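Local atomic coordinates of glutathione synthetase-like effector 30 (Gpa-GSS30-apo) (Globodera pallida, PDB entry 5OET), a protein that acts as an effector of a plant-parasitic nematode and is related to glutathione synthetase, the ATP-dependent ligase that joins gamma-glutamylcysteine to glycine. Residues 146-151 with 326-331; 159-164 with 338-343; 247-252 with 279-284; 309-314 with 333-338. All coordinates share one frame; numbering follows the deposited sequence.

Contact 1 of 4, residues 146-151 with 326-331; sequences KRLDGM and LNFVID
Phe328 reaches out from helix 325-331 and sets its ring against Arg147 and Leu148 of helix 141-150 and Met151 just after it. Its CG lies anti to its own carbonyl carbon (chi1 -78°), which turns the ring toward the other helix. Arg147 lies across one face: the chain bends at chi2 (-87°), so that CD comes to rest over the middle of the ring, 4.0 Å from the Phe328 centroid, in a CH-pi contact. Nearer the backbone, Arg147 CB meets Phe328 CE2 at 3.4 Å. The guanidinium carries on past the centre, out over the CD1 side of the ring, its plane 18° from the phenyl plane, and its NH1 forms a salt bridge with Asp325, one turn back on the opposing helix. The ring's rim is met by two further residues. Leu148 CD1 lies in the ring plane, 3.7 Å from Phe328 CE2, while Met151 crosses at about a right angle and brings SD up to the edge, 4.1 Å from Phe328 CD2, as a Met-aromatic contact. Beyond the sulfur, the chain bends and carries Met151 CE to the side of the Asp331 carboxylate, whose OD2 is taken by the backbone N of Tyr341. This is a surface contact between two helices, with Tyr341, from the loop after strand 336-337, stacked on Phe328 and strand 306-314 packed against Ile330.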
loop_
_atom_site.group_PDB
_atom_site.type_symbol
_atom_site.label_atom_id
_atom_site.label_comp_id
_atom_site.label_asym_id
_atom_site.label_seq_id
_atom_site.Cartn_x
_atom_site.Cartn_y
_atom_site.Cartn_z
ATOM N N LYS A 146 21.183 36.628 8.328
ATOM C CA LYS A 146 22.097 37.098 7.265
ATOM C C LYS A 146 21.465 36.923 5.872
ATOM O O LYS A 146 21.486 37.846 5.070
ATOM C CB LYS A 146 23.459 36.376 7.396
ATOM C CG LYS A 146 24.382 36.322 6.182
ATOM C CD LYS A 146 24.861 37.685 5.707
ATOM C CE LYS A 146 25.583 37.540 4.361
ATOM N NZ LYS A 146 26.136 38.815 3.809
ATOM N N ARG A 147 20.883 35.753 5.613
ATOM C CA ARG A 147 20.229 35.463 4.335
ATOM C C ARG A 147 18.987 36.329 4.085
ATOM O O ARG A 147 18.931 37.060 3.099
ATOM C CB ARG A 147 19.824 33.995 4.264
ATOM C CG ARG A 147 20.978 33.014 4.293
ATOM C CD ARG A 147 21.517 32.749 2.905
ATOM N NE ARG A 147 22.448 31.625 2.936
ATOM C CZ ARG A 147 22.997 31.054 1.866
ATOM N NH1 ARG A 147 22.736 31.498 0.635
ATOM N NH2 ARG A 147 23.814 30.020 2.031
ATOM N N LEU A 148 18.005 36.245 4.982
ATOM C CA LEU A 148 16.740 37.000 4.866
ATOM C C LEU A 148 16.954 38.510 4.633
ATOM O O LEU A 148 16.161 39.163 3.954
ATOM C CB LEU A 148 15.870 36.771 6.115
ATOM C CG LEU A 148 14.878 35.602 6.139
ATOM C CD1 LEU A 148 15.446 34.334 5.548
ATOM C CD2 LEU A 148 14.420 35.330 7.557
ATOM N N ASP A 149 18.048 39.036 5.199
ATOM C CA ASP A 149 18.473 40.438 5.026
ATOM C C ASP A 149 18.879 40.782 3.571
ATOM O O ASP A 149 18.674 41.913 3.129
ATOM C CB ASP A 149 19.635 40.805 5.996
ATOM C CG ASP A 149 19.164 41.212 7.423
ATOM O OD1 ASP A 149 17.971 41.088 7.782
ATOM O OD2 ASP A 149 20.028 41.673 8.201
ATOM N N GLY A 150 19.458 39.828 2.839
ATOM C CA GLY A 150 19.725 40.000 1.398
ATOM C C GLY A 150 18.488 40.250 0.535
ATOM O O GLY A 150 18.586 40.868 -0.533
ATOM N N MET A 151 17.335 39.760 1.010
ATOM C CA MET A 151 16.031 39.882 0.344
ATOM C C MET A 151 15.176 41.006 0.962
ATOM O O MET A 151 15.413 42.210 0.736
ATOM C CB MET A 151 15.291 38.546 0.465
ATOM C CG MET A 151 16.097 37.318 0.026
ATOM S SD MET A 151 15.662 35.779 0.887
ATOM C CE MET A 151 13.949 35.529 0.407
ATOM N N LEU A 326 20.973 27.488 -3.700
ATOM C CA LEU A 326 19.804 27.164 -4.509
ATOM C C LEU A 326 18.505 27.383 -3.741
ATOM O O LEU A 326 17.578 27.989 -4.280
ATOM C CB LEU A 326 19.877 25.717 -4.986
ATOM C CG LEU A 326 18.729 25.214 -5.867
ATOM C CD1 LEU A 326 18.673 26.006 -7.175
ATOM C CD2 LEU A 326 18.908 23.729 -6.110
ATOM N N ASN A 327 18.436 26.876 -2.507
ATOM C CA ASN A 327 17.256 27.075 -1.627
ATOM C C ASN A 327 16.804 28.536 -1.495
ATOM O O ASN A 327 15.609 28.803 -1.468
ATOM C CB ASN A 327 17.461 26.479 -0.210
ATOM C CG ASN A 327 16.686 25.183 0.012
ATOM O OD1 ASN A 327 15.439 25.166 0.051
ATOM N ND2 ASN A 327 17.425 24.093 0.185
ATOM N N PHE A 328 17.747 29.471 -1.418
ATOM C CA PHE A 328 17.393 30.892 -1.289
ATOM C C PHE A 328 17.215 31.568 -2.648
ATOM O O PHE A 328 16.455 32.531 -2.750
ATOM C CB PHE A 328 18.380 31.626 -0.370
ATOM C CG PHE A 328 18.132 31.363 1.099
ATOM C CD1 PHE A 328 18.515 30.148 1.680
ATOM C CD2 PHE A 328 17.490 32.307 1.896
ATOM C CE1 PHE A 328 18.269 29.890 3.023
ATOM C CE2 PHE A 328 17.257 32.062 3.243
ATOM C CZ PHE A 328 17.648 30.852 3.809
ATOM N N VAL A 329 17.875 31.049 -3.684
ATOM C CA VAL A 329 17.517 31.375 -5.078
ATOM C C VAL A 329 16.054 30.964 -5.375
ATOM O O VAL A 329 15.317 31.719 -6.008
ATOM C CB VAL A 329 18.526 30.767 -6.094
ATOM C CG1 VAL A 329 17.956 30.691 -7.507
ATOM C CG2 VAL A 329 19.821 31.571 -6.082
ATOM N N ILE A 330 15.633 29.794 -4.908
ATOM C CA ILE A 330 14.214 29.405 -4.961
ATOM C C ILE A 330 13.344 30.325 -4.081
ATOM O O ILE A 330 12.249 30.718 -4.477
ATOM C CB ILE A 330 14.003 27.940 -4.513
ATOM C CG1 ILE A 330 14.679 26.973 -5.486
ATOM C CG2 ILE A 330 12.518 27.603 -4.401
ATOM C CD1 ILE A 330 14.981 25.623 -4.869
ATOM N N ASP A 331 13.822 30.637 -2.879
ATOM C CA ASP A 331 13.063 31.453 -1.925
ATOM C C ASP A 331 12.809 32.880 -2.428
ATOM O O ASP A 331 11.749 33.445 -2.153
ATOM C CB ASP A 331 13.757 31.493 -0.549
ATOM C CG ASP A 331 12.763 31.623 0.603
ATOM O OD1 ASP A 331 12.353 32.756 0.936
ATOM O OD2 ASP A 331 12.385 30.573 1.168
#

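Contact 2 of 4, residues 159-164 with 338-343; sequences PVAMFC and TPPYIF
A Thr338-Pro339-Pro340 segment with a cis peptide bond before Pro339 is laid across the start of strand 160-173 in the large mixed sheet, and the weakly bonded short helix that follows brings Phe343 down beside it. The strand offers Ala161, Met162 and Phe163, all buried, and its Cys164 forms a disulfide with Cys480, which ties it to strand 469-484. Phe163 holds CG anti to its backbone N (chi1 169°), while Phe343 has CG anti to its carbonyl carbon (chi1 -77°). The two rings meet obliquely. Their planes are 44° apart, so the pair is neither a parallel stack nor an edge-to-face one; instead the CD2-CE2 side of Phe343 dips over one face of Phe163, with Phe343 CE2 above the ring centre and 3.5 Å from Phe163 CG. Pro339 CB lies over one face of the Phe343 ring, offset toward its rim. Leu112 and Tyr115 of helix 98-119 also touch Phe163, and Phe116 of that helix touches Phe343, so the aromatic pair is wedged between sheet and helix. Met162 is fully extended, CG anti to the backbone N and the chain straight beyond it; it runs side by side with Thr338, its SD 3.8 Å from Thr338 CG2. Ala161 supports the second proline, with Ala161 CB 3.6 Å from Pro340 CD. Both residues flanking the cis peptide meet a single carbonyl: Thr338 CA points its hydrogen at Met162 O in a CA-H...O contact of 3.5 Å, and Pro339 CB lies 3.3 Å from the same Met162 O.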
loop_
_atom_site.group_PDB
_atom_site.type_symbol
_atom_site.label_atom_id
_atom_site.label_comp_id
_atom_site.label_asym_id
_atom_site.label_seq_id
_atom_site.Cartn_x
_atom_site.Cartn_y
_atom_site.Cartn_z
ATOM N N PRO A 159 4.322 37.196 -2.429
ATOM C CA PRO A 159 3.602 37.444 -1.156
ATOM C C PRO A 159 2.826 36.258 -0.600
ATOM O O PRO A 159 2.656 36.159 0.608
ATOM C CB PRO A 159 2.603 38.556 -1.523
ATOM C CG PRO A 159 3.194 39.217 -2.703
ATOM C CD PRO A 159 3.871 38.126 -3.478
ATOM N N VAL A 160 2.333 35.392 -1.484
ATOM C CA VAL A 160 1.507 34.249 -1.090
ATOM C C VAL A 160 2.388 33.101 -0.610
ATOM O O VAL A 160 3.219 32.584 -1.355
ATOM C CB VAL A 160 0.571 33.777 -2.231
ATOM C CG1 VAL A 160 -0.160 32.495 -1.848
ATOM C CG2 VAL A 160 -0.426 34.872 -2.575
ATOM N N ALA A 161 2.168 32.724 0.643
ATOM C CA ALA A 161 2.829 31.600 1.284
ATOM C C ALA A 161 1.795 30.537 1.545
ATOM O O ALA A 161 0.637 30.838 1.790
ATOM C CB ALA A 161 3.476 32.039 2.599
ATOM N N MET A 162 2.240 29.295 1.469
ATOM C CA MET A 162 1.483 28.122 1.894
ATOM C C MET A 162 2.115 27.686 3.192
ATOM O O MET A 162 3.322 27.545 3.266
ATOM C CB MET A 162 1.616 27.015 0.871
ATOM C CG MET A 162 1.059 25.685 1.315
ATOM S SD MET A 162 1.002 24.598 -0.105
ATOM C CE MET A 162 0.911 23.026 0.746
ATOM N N PHE A 163 1.303 27.470 4.217
ATOM C CA PHE A 163 1.826 27.297 5.562
ATOM C C PHE A 163 1.105 26.142 6.233
ATOM O O PHE A 163 -0.074 26.257 6.549
ATOM C CB PHE A 163 1.666 28.619 6.307
ATOM C CG PHE A 163 1.906 28.530 7.775
ATOM C CD1 PHE A 163 2.972 27.795 8.288
ATOM C CD2 PHE A 163 1.066 29.207 8.658
ATOM C CE1 PHE A 163 3.182 27.719 9.658
ATOM C CE2 PHE A 163 1.266 29.143 10.024
ATOM C CZ PHE A 163 2.321 28.400 10.529
ATOM N N CYS A 164 1.813 25.024 6.385
ATOM C CA CYS A 164 1.280 23.806 6.994
ATOM C C CYS A 164 2.044 23.578 8.301
ATOM O O CYS A 164 3.268 23.720 8.351
ATOM C CB CYS A 164 1.426 22.583 6.060
ATOM S SG CYS A 164 0.281 22.455 4.628
ATOM N N THR A 338 6.655 26.645 0.756
ATOM C CA THR A 338 5.814 25.770 1.602
ATOM C C THR A 338 6.508 25.334 2.911
ATOM O O THR A 338 6.750 24.143 3.086
ATOM C CB THR A 338 5.442 24.476 0.821
ATOM O OG1 THR A 338 6.636 23.711 0.580
ATOM C CG2 THR A 338 4.730 24.786 -0.529
ATOM N N PRO A 339 6.829 26.247 3.826
ATOM C CA PRO A 339 6.598 27.664 3.692
ATOM C C PRO A 339 7.912 28.364 3.395
ATOM O O PRO A 339 8.954 27.725 3.388
ATOM C CB PRO A 339 6.080 28.036 5.089
ATOM C CG PRO A 339 6.797 27.098 6.005
ATOM C CD PRO A 339 7.282 25.927 5.188
ATOM N N PRO A 340 7.875 29.674 3.176
ATOM C CA PRO A 340 9.156 30.345 2.957
ATOM C C PRO A 340 10.061 30.304 4.178
ATOM O O PRO A 340 9.607 30.016 5.272
ATOM C CB PRO A 340 8.762 31.784 2.579
ATOM C CG PRO A 340 7.306 31.913 2.882
ATOM C CD PRO A 340 6.721 30.537 2.882
ATOM N N TYR A 341 11.331 30.613 3.985
ATOM C CA TYR A 341 12.340 30.438 5.033
ATOM C C TYR A 341 12.080 31.216 6.315
ATOM O O TYR A 341 12.409 30.726 7.390
ATOM C CB TYR A 341 13.764 30.709 4.513
ATOM C CG TYR A 341 14.524 29.439 4.290
ATOM C CD1 TYR A 341 15.064 28.751 5.366
ATOM C CD2 TYR A 341 14.668 28.887 3.008
ATOM C CE1 TYR A 341 15.746 27.555 5.183
ATOM C CE2 TYR A 341 15.363 27.697 2.808
ATOM C CZ TYR A 341 15.898 27.034 3.909
ATOM O OH TYR A 341 16.592 25.853 3.765
ATOM N N ILE A 342 11.467 32.396 6.206
ATOM C CA ILE A 342 11.086 33.213 7.380
ATOM C C ILE A 342 10.365 32.417 8.476
ATOM O O ILE A 342 10.516 32.716 9.667
ATOM C CB ILE A 342 10.248 34.456 6.969
ATOM C CG1 ILE A 342 10.017 35.401 8.145
ATOM C CG2 ILE A 342 8.893 34.068 6.394
ATOM C CD1 ILE A 342 11.278 35.985 8.720
ATOM N N PHE A 343 9.613 31.388 8.073
ATOM C CA PHE A 343 8.859 30.571 9.024
ATOM C C PHE A 343 9.750 29.699 9.881
ATOM O O PHE A 343 9.368 29.371 11.009
ATOM C CB PHE A 343 7.823 29.718 8.307
ATOM C CG PHE A 343 6.609 30.479 7.898
ATOM C CD1 PHE A 343 6.661 31.358 6.847
ATOM C CD2 PHE A 343 5.431 30.334 8.575
ATOM C CE1 PHE A 343 5.545 32.068 6.455
ATOM C CE2 PHE A 343 4.311 31.034 8.190
ATOM C CZ PHE A 343 4.367 31.912 7.131
#

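Contact 3 of 4, residues 247-252 with 279-284; sequences ILFLHG and CRFITI
Strands 246-251 and 279-283 are the two parallel strands of a beta-alpha-beta unit, a Rossmann-like arrangement joined through helix 259-270. Five backbone bonds zip them together; the straightest runs from Ile282 N to Phe249 O (3.0 Å, 179°), nearly along the C=O axis, and the most bent, Ile284 N to His251 O, closes the C-terminal end at 139°. The face that carries Phe249, His251 and Phe281 is touched by helix 259-270 and is stacked but partly exposed, through Cys279, Phe281 and Thr283. There Phe249 and Phe281 lie side by side in an offset stack, planes 7° apart and centroids 4.6 Å from each other, with Phe249 CB directly over the centre of the Phe281 ring. Arg263 of the helix adds a cation-pi contact to Phe281. His251 is nearly parallel to Phe281 but slid along, so those two rings barely overlap. Gly252 is the loose, exposed end. Arg280 bends at chi2 and chi3 away from the strand pair to form a salt bridge with Glu49 of the second subunit. The tight, buried face is that of Leu248 and Leu250, where Ile282 sets CG2 between the two leucines, 3.8 Å from Leu248 CD1 and 3.4 Å from Leu250 CD1.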
loop_
_atom_site.group_PDB
_atom_site.type_symbol
_atom_site.label_atom_id
_atom_site.label_comp_id
_atom_site.label_asym_id
_atom_site.label_seq_id
_atom_site.Cartn_x
_atom_site.Cartn_y
_atom_site.Cartn_z
ATOM N N ILE A 247 4.006 21.809 -10.164
ATOM C CA ILE A 247 4.325 21.799 -8.759
ATOM C C ILE A 247 5.612 20.980 -8.555
ATOM O O ILE A 247 5.706 19.830 -8.997
ATOM C CB ILE A 247 3.165 21.195 -7.969
ATOM C CG1 ILE A 247 1.958 22.126 -8.031
ATOM C CG2 ILE A 247 3.576 20.980 -6.527
ATOM C CD1 ILE A 247 0.679 21.455 -7.597
ATOM N N LEU A 248 6.591 21.570 -7.870
ATOM C CA LEU A 248 7.879 20.937 -7.679
ATOM C C LEU A 248 7.923 20.264 -6.324
ATOM O O LEU A 248 7.623 20.901 -5.304
ATOM C CB LEU A 248 8.979 21.974 -7.772
ATOM C CG LEU A 248 10.405 21.489 -8.023
ATOM C CD1 LEU A 248 10.506 20.780 -9.369
ATOM C CD2 LEU A 248 11.348 22.692 -7.985
ATOM N N PHE A 249 8.257 18.968 -6.321
ATOM C CA PHE A 249 8.516 18.230 -5.090
ATOM C C PHE A 249 10.028 18.114 -5.012
ATOM O O PHE A 249 10.663 17.427 -5.857
ATOM C CB PHE A 249 7.844 16.857 -5.095
ATOM C CG PHE A 249 6.367 16.913 -4.855
ATOM C CD1 PHE A 249 5.511 17.455 -5.801
ATOM C CD2 PHE A 249 5.825 16.445 -3.690
ATOM C CE1 PHE A 249 4.134 17.516 -5.593
ATOM C CE2 PHE A 249 4.437 16.494 -3.477
ATOM C CZ PHE A 249 3.593 17.047 -4.430
ATOM N N LEU A 250 10.595 18.813 -4.027
ATOM C CA LEU A 250 12.027 18.854 -3.815
ATOM C C LEU A 250 12.397 17.913 -2.669
ATOM O O LEU A 250 11.956 18.107 -1.540
ATOM C CB LEU A 250 12.425 20.287 -3.493
ATOM C CG LEU A 250 13.840 20.762 -3.787
ATOM C CD1 LEU A 250 14.229 20.495 -5.227
ATOM C CD2 LEU A 250 13.914 22.245 -3.494
ATOM N N HIS A 251 13.190 16.882 -2.978
ATOM C CA HIS A 251 13.594 15.864 -1.996
ATOM C C HIS A 251 15.097 15.883 -1.795
ATOM O O HIS A 251 15.818 16.452 -2.587
ATOM C CB HIS A 251 13.132 14.478 -2.457
ATOM C CG HIS A 251 11.666 14.275 -2.307
ATOM N ND1 HIS A 251 11.133 13.648 -1.215
ATOM C CD2 HIS A 251 10.615 14.679 -3.061
ATOM C CE1 HIS A 251 9.817 13.641 -1.310
ATOM N NE2 HIS A 251 9.473 14.298 -2.399
ATOM N N GLY A 252 15.542 15.273 -0.701
ATOM C CA GLY A 252 16.953 15.129 -0.393
ATOM C C GLY A 252 17.607 14.053 -1.223
ATOM O O GLY A 252 18.786 14.153 -1.512
ATOM N N CYS A 279 3.168 17.255 -11.407
ATOM C CA CYS A 279 3.989 17.328 -10.233
ATOM C C CYS A 279 5.335 16.775 -10.660
ATOM O O CYS A 279 5.387 15.679 -11.197
ATOM C CB CYS A 279 3.379 16.454 -9.124
ATOM S SG CYS A 279 1.779 17.062 -8.493
ATOM N N ARG A 280 6.414 17.505 -10.426
ATOM C CA ARG A 280 7.711 17.078 -10.895
ATOM C C ARG A 280 8.620 16.774 -9.723
ATOM O O ARG A 280 8.856 17.627 -8.895
ATOM C CB ARG A 280 8.292 18.145 -11.817
ATOM C CG ARG A 280 7.413 18.422 -13.017
ATOM C CD ARG A 280 7.425 17.274 -14.036
ATOM N NE ARG A 280 8.001 17.757 -15.301
ATOM C CZ ARG A 280 9.227 17.506 -15.767
ATOM N NH1 ARG A 280 10.087 16.718 -15.134
ATOM N NH2 ARG A 280 9.599 18.061 -16.903
ATOM N N PHE A 281 9.098 15.538 -9.646
ATOM C CA PHE A 281 9.933 15.073 -8.533
ATOM C C PHE A 281 11.397 15.195 -8.887
ATOM O O PHE A 281 11.864 14.507 -9.789
ATOM C CB PHE A 281 9.610 13.637 -8.160
ATOM C CG PHE A 281 8.395 13.526 -7.321
ATOM C CD1 PHE A 281 7.154 13.895 -7.836
ATOM C CD2 PHE A 281 8.478 13.106 -6.002
ATOM C CE1 PHE A 281 6.023 13.822 -7.063
ATOM C CE2 PHE A 281 7.344 13.026 -5.223
ATOM C CZ PHE A 281 6.112 13.384 -5.756
ATOM N N ILE A 282 12.097 16.062 -8.155
ATOM C CA ILE A 282 13.500 16.374 -8.403
ATOM C C ILE A 282 14.260 16.293 -7.065
ATOM O O ILE A 282 13.704 16.672 -6.032
ATOM C CB ILE A 282 13.601 17.776 -9.105
ATOM C CG1 ILE A 282 14.858 17.885 -9.938
ATOM C CG2 ILE A 282 13.547 18.949 -8.120
ATOM C CD1 ILE A 282 15.009 19.237 -10.603
ATOM N N THR A 283 15.492 15.781 -7.052
ATOM C CA THR A 283 16.323 15.942 -5.866
ATOM C C THR A 283 16.954 17.303 -5.904
ATOM O O THR A 283 17.000 17.945 -6.948
ATOM C CB THR A 283 17.478 14.945 -5.716
ATOM O OG1 THR A 283 18.442 15.154 -6.741
ATOM C CG2 THR A 283 16.993 13.546 -5.756
ATOM N N ILE A 284 17.465 17.722 -4.751
ATOM C CA ILE A 284 18.151 18.994 -4.626
ATOM C C ILE A 284 19.501 19.013 -5.354
ATOM O O ILE A 284 19.901 20.070 -5.822
ATOM C CB ILE A 284 18.275 19.419 -3.141
ATOM C CG1 ILE A 284 18.507 20.935 -3.043
ATOM C CG2 ILE A 284 19.359 18.633 -2.417
ATOM C CD1 ILE A 284 18.468 21.452 -1.639
#

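Contact 4 of 4, residues 309-314 with 333-338; sequences AVVFDR and STAIKT
Two backbone bonds hold the short, weakly bonded strand 336-337 to strand 306-314. Ile336 N gives its hydrogen to Ala309 O at 2.8 Å, approaching from above the carbonyl plane, and Ile336 O in turn accepts from Val311 N, also at 2.8 Å and nearly along the C=O axis. Ile336 is thus gripped through both its N-H and its carbonyl. Two residues farther on, the pairing passes to a side chain: the hydroxyl of Thr338 donates to Val311 O, with OG1 3.0 Å away, in the carbonyl plane and on a lone pair. The torsion that allows this places OG1 in the crowded position between backbone N and carbonyl carbon (chi1 66°), and the hydroxyl also meets the edge of the Phe312 ring. Lys337 curls back, its chain bent at chi2 and chi3, so that NZ donates to Ala335 O at 2.7 Å; it also bonds to Asp331 O, so the buried ammonium ties the end of helix 325-331 to the strand after it. Ala335 N has a weak bond to Ser333 OG at 3.4 Å. Apolar contact fills in between, with Val311 CG2 3.8 Å from Ala335 CB. On its other edge, strand 306-314 bonds to Leu248 and Leu250. With helix 325-331 between parallel strands, the arrangement is consistent with a beta-alpha-beta crossover, ending in a short strand that also meets strand 160-173.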
loop_
_atom_site.group_PDB
_atom_site.type_symbol
_atom_site.label_atom_id
_atom_site.label_comp_id
_atom_site.label_asym_id
_atom_site.label_seq_id
_atom_site.Cartn_x
_atom_site.Cartn_y
_atom_site.Cartn_z
ATOM N N ALA A 309 4.933 26.762 -10.132
ATOM C CA ALA A 309 3.970 27.535 -9.345
ATOM C C ALA A 309 4.206 27.394 -7.836
ATOM O O ALA A 309 4.101 28.372 -7.089
ATOM C CB ALA A 309 2.550 27.117 -9.689
ATOM N N VAL A 310 4.511 26.174 -7.393
ATOM C CA VAL A 310 4.679 25.837 -5.989
ATOM C C VAL A 310 5.942 25.029 -5.832
ATOM O O VAL A 310 6.125 24.067 -6.554
ATOM C CB VAL A 310 3.520 24.954 -5.506
ATOM C CG1 VAL A 310 3.633 24.664 -4.006
ATOM C CG2 VAL A 310 2.192 25.599 -5.844
ATOM N N VAL A 311 6.800 25.397 -4.889
ATOM C CA VAL A 311 7.912 24.523 -4.514
ATOM C C VAL A 311 7.583 23.843 -3.192
ATOM O O VAL A 311 7.648 24.451 -2.131
ATOM C CB VAL A 311 9.257 25.246 -4.440
ATOM C CG1 VAL A 311 10.353 24.273 -4.018
ATOM C CG2 VAL A 311 9.608 25.805 -5.794
ATOM N N PHE A 312 7.217 22.572 -3.271
ATOM C CA PHE A 312 6.915 21.796 -2.102
ATOM C C PHE A 312 8.234 21.225 -1.576
ATOM O O PHE A 312 8.798 20.306 -2.149
ATOM C CB PHE A 312 5.862 20.754 -2.478
ATOM C CG PHE A 312 5.119 20.154 -1.306
ATOM C CD1 PHE A 312 4.808 20.884 -0.153
ATOM C CD2 PHE A 312 4.696 18.836 -1.377
ATOM C CE1 PHE A 312 4.112 20.290 0.897
ATOM C CE2 PHE A 312 4.008 18.233 -0.328
ATOM C CZ PHE A 312 3.710 18.959 0.806
ATOM N N ASP A 313 8.760 21.859 -0.525
ATOM C CA ASP A 313 10.026 21.470 0.136
ATOM C C ASP A 313 9.804 20.202 0.989
ATOM O O ASP A 313 9.002 20.191 1.938
ATOM C CB ASP A 313 10.595 22.610 1.044
ATOM C CG ASP A 313 11.796 23.380 0.402
ATOM O OD1 ASP A 313 12.659 22.722 -0.205
ATOM O OD2 ASP A 313 11.914 24.641 0.521
ATOM N N ARG A 314 10.527 19.140 0.646
ATOM C CA ARG A 314 10.524 17.915 1.412
ATOM C C ARG A 314 11.980 17.596 1.754
ATOM O O ARG A 314 12.454 16.481 1.559
ATOM C CB ARG A 314 9.832 16.800 0.619
ATOM C CG ARG A 314 8.504 17.205 -0.018
ATOM C CD ARG A 314 7.367 17.323 0.985
ATOM N NE ARG A 314 6.771 16.011 1.244
ATOM C CZ ARG A 314 6.374 15.541 2.436
ATOM N NH1 ARG A 314 5.865 14.309 2.508
ATOM N NH2 ARG A 314 6.499 16.273 3.552
ATOM N N SER A 333 12.044 34.124 -5.461
ATOM C CA SER A 333 11.502 33.892 -6.787
ATOM C C SER A 333 9.994 33.903 -6.662
ATOM O O SER A 333 9.482 33.887 -5.549
ATOM C CB SER A 333 11.937 32.534 -7.317
ATOM O OG SER A 333 11.147 31.506 -6.746
ATOM N N THR A 334 9.280 33.864 -7.783
ATOM C CA THR A 334 7.836 33.989 -7.721
ATOM C C THR A 334 7.097 32.707 -7.320
ATOM O O THR A 334 5.891 32.756 -7.096
ATOM C CB THR A 334 7.254 34.536 -9.021
ATOM O OG1 THR A 334 7.405 33.571 -10.071
ATOM C CG2 THR A 334 7.935 35.884 -9.368
ATOM N N ALA A 335 7.782 31.568 -7.215
ATOM C CA ALA A 335 7.114 30.336 -6.804
ATOM C C ALA A 335 6.581 30.466 -5.378
ATOM O O ALA A 335 7.195 31.125 -4.533
ATOM C CB ALA A 335 8.059 29.142 -6.909
ATOM N N ILE A 336 5.427 29.857 -5.114
ATOM C CA ILE A 336 4.911 29.803 -3.765
ATOM C C ILE A 336 5.759 28.778 -3.013
ATOM O O ILE A 336 5.990 27.690 -3.511
ATOM C CB ILE A 336 3.428 29.429 -3.739
ATOM C CG1 ILE A 336 2.615 30.504 -4.460
ATOM C CG2 ILE A 336 2.950 29.273 -2.299
ATOM C CD1 ILE A 336 1.150 30.146 -4.634
ATOM N N LYS A 337 6.262 29.159 -1.839
ATOM C CA LYS A 337 7.063 28.279 -0.975
ATOM C C LYS A 337 6.177 27.715 0.119
ATOM O O LYS A 337 5.097 28.248 0.392
ATOM C CB LYS A 337 8.245 29.026 -0.350
ATOM C CG LYS A 337 9.515 29.030 -1.194
ATOM C CD LYS A 337 9.397 29.899 -2.429
ATOM C CE LYS A 337 9.227 31.367 -2.085
ATOM N NZ LYS A 337 9.355 32.223 -3.298
ATOM N N THR A 338 6.655 26.645 0.756
ATOM C CA THR A 338 5.814 25.770 1.602
ATOM C C THR A 338 6.508 25.334 2.911
ATOM O O THR A 338 6.750 24.143 3.086
ATOM C CB THR A 338 5.442 24.476 0.821
ATOM O OG1 THR A 338 6.636 23.711 0.580
ATOM C CG2 THR A 338 4.730 24.786 -0.529
#

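Contacts 3 and 4 belong to one mixed sheet, whose parallel part runs 279-283, 246-251, 306-314, 336-337; their centres are about 10 Å apart, and Leu248 O to Phe312 N is among the bonds joining them. Contact 3 closes along the chain before contact 4 opens. The centres of contacts 2 and 4 are about 8 Å apart, and the two share Thr338; a probable bond from Met162 N to Lys337 O ties strand 160-173 of the large sheet to the smaller one. The centre of contact 1 is about 13 Å from each of them, at the surface. Residues 326-343 run through three contacts, fastening two sheets and helix 141-150 within one glutathione synthetase-like body.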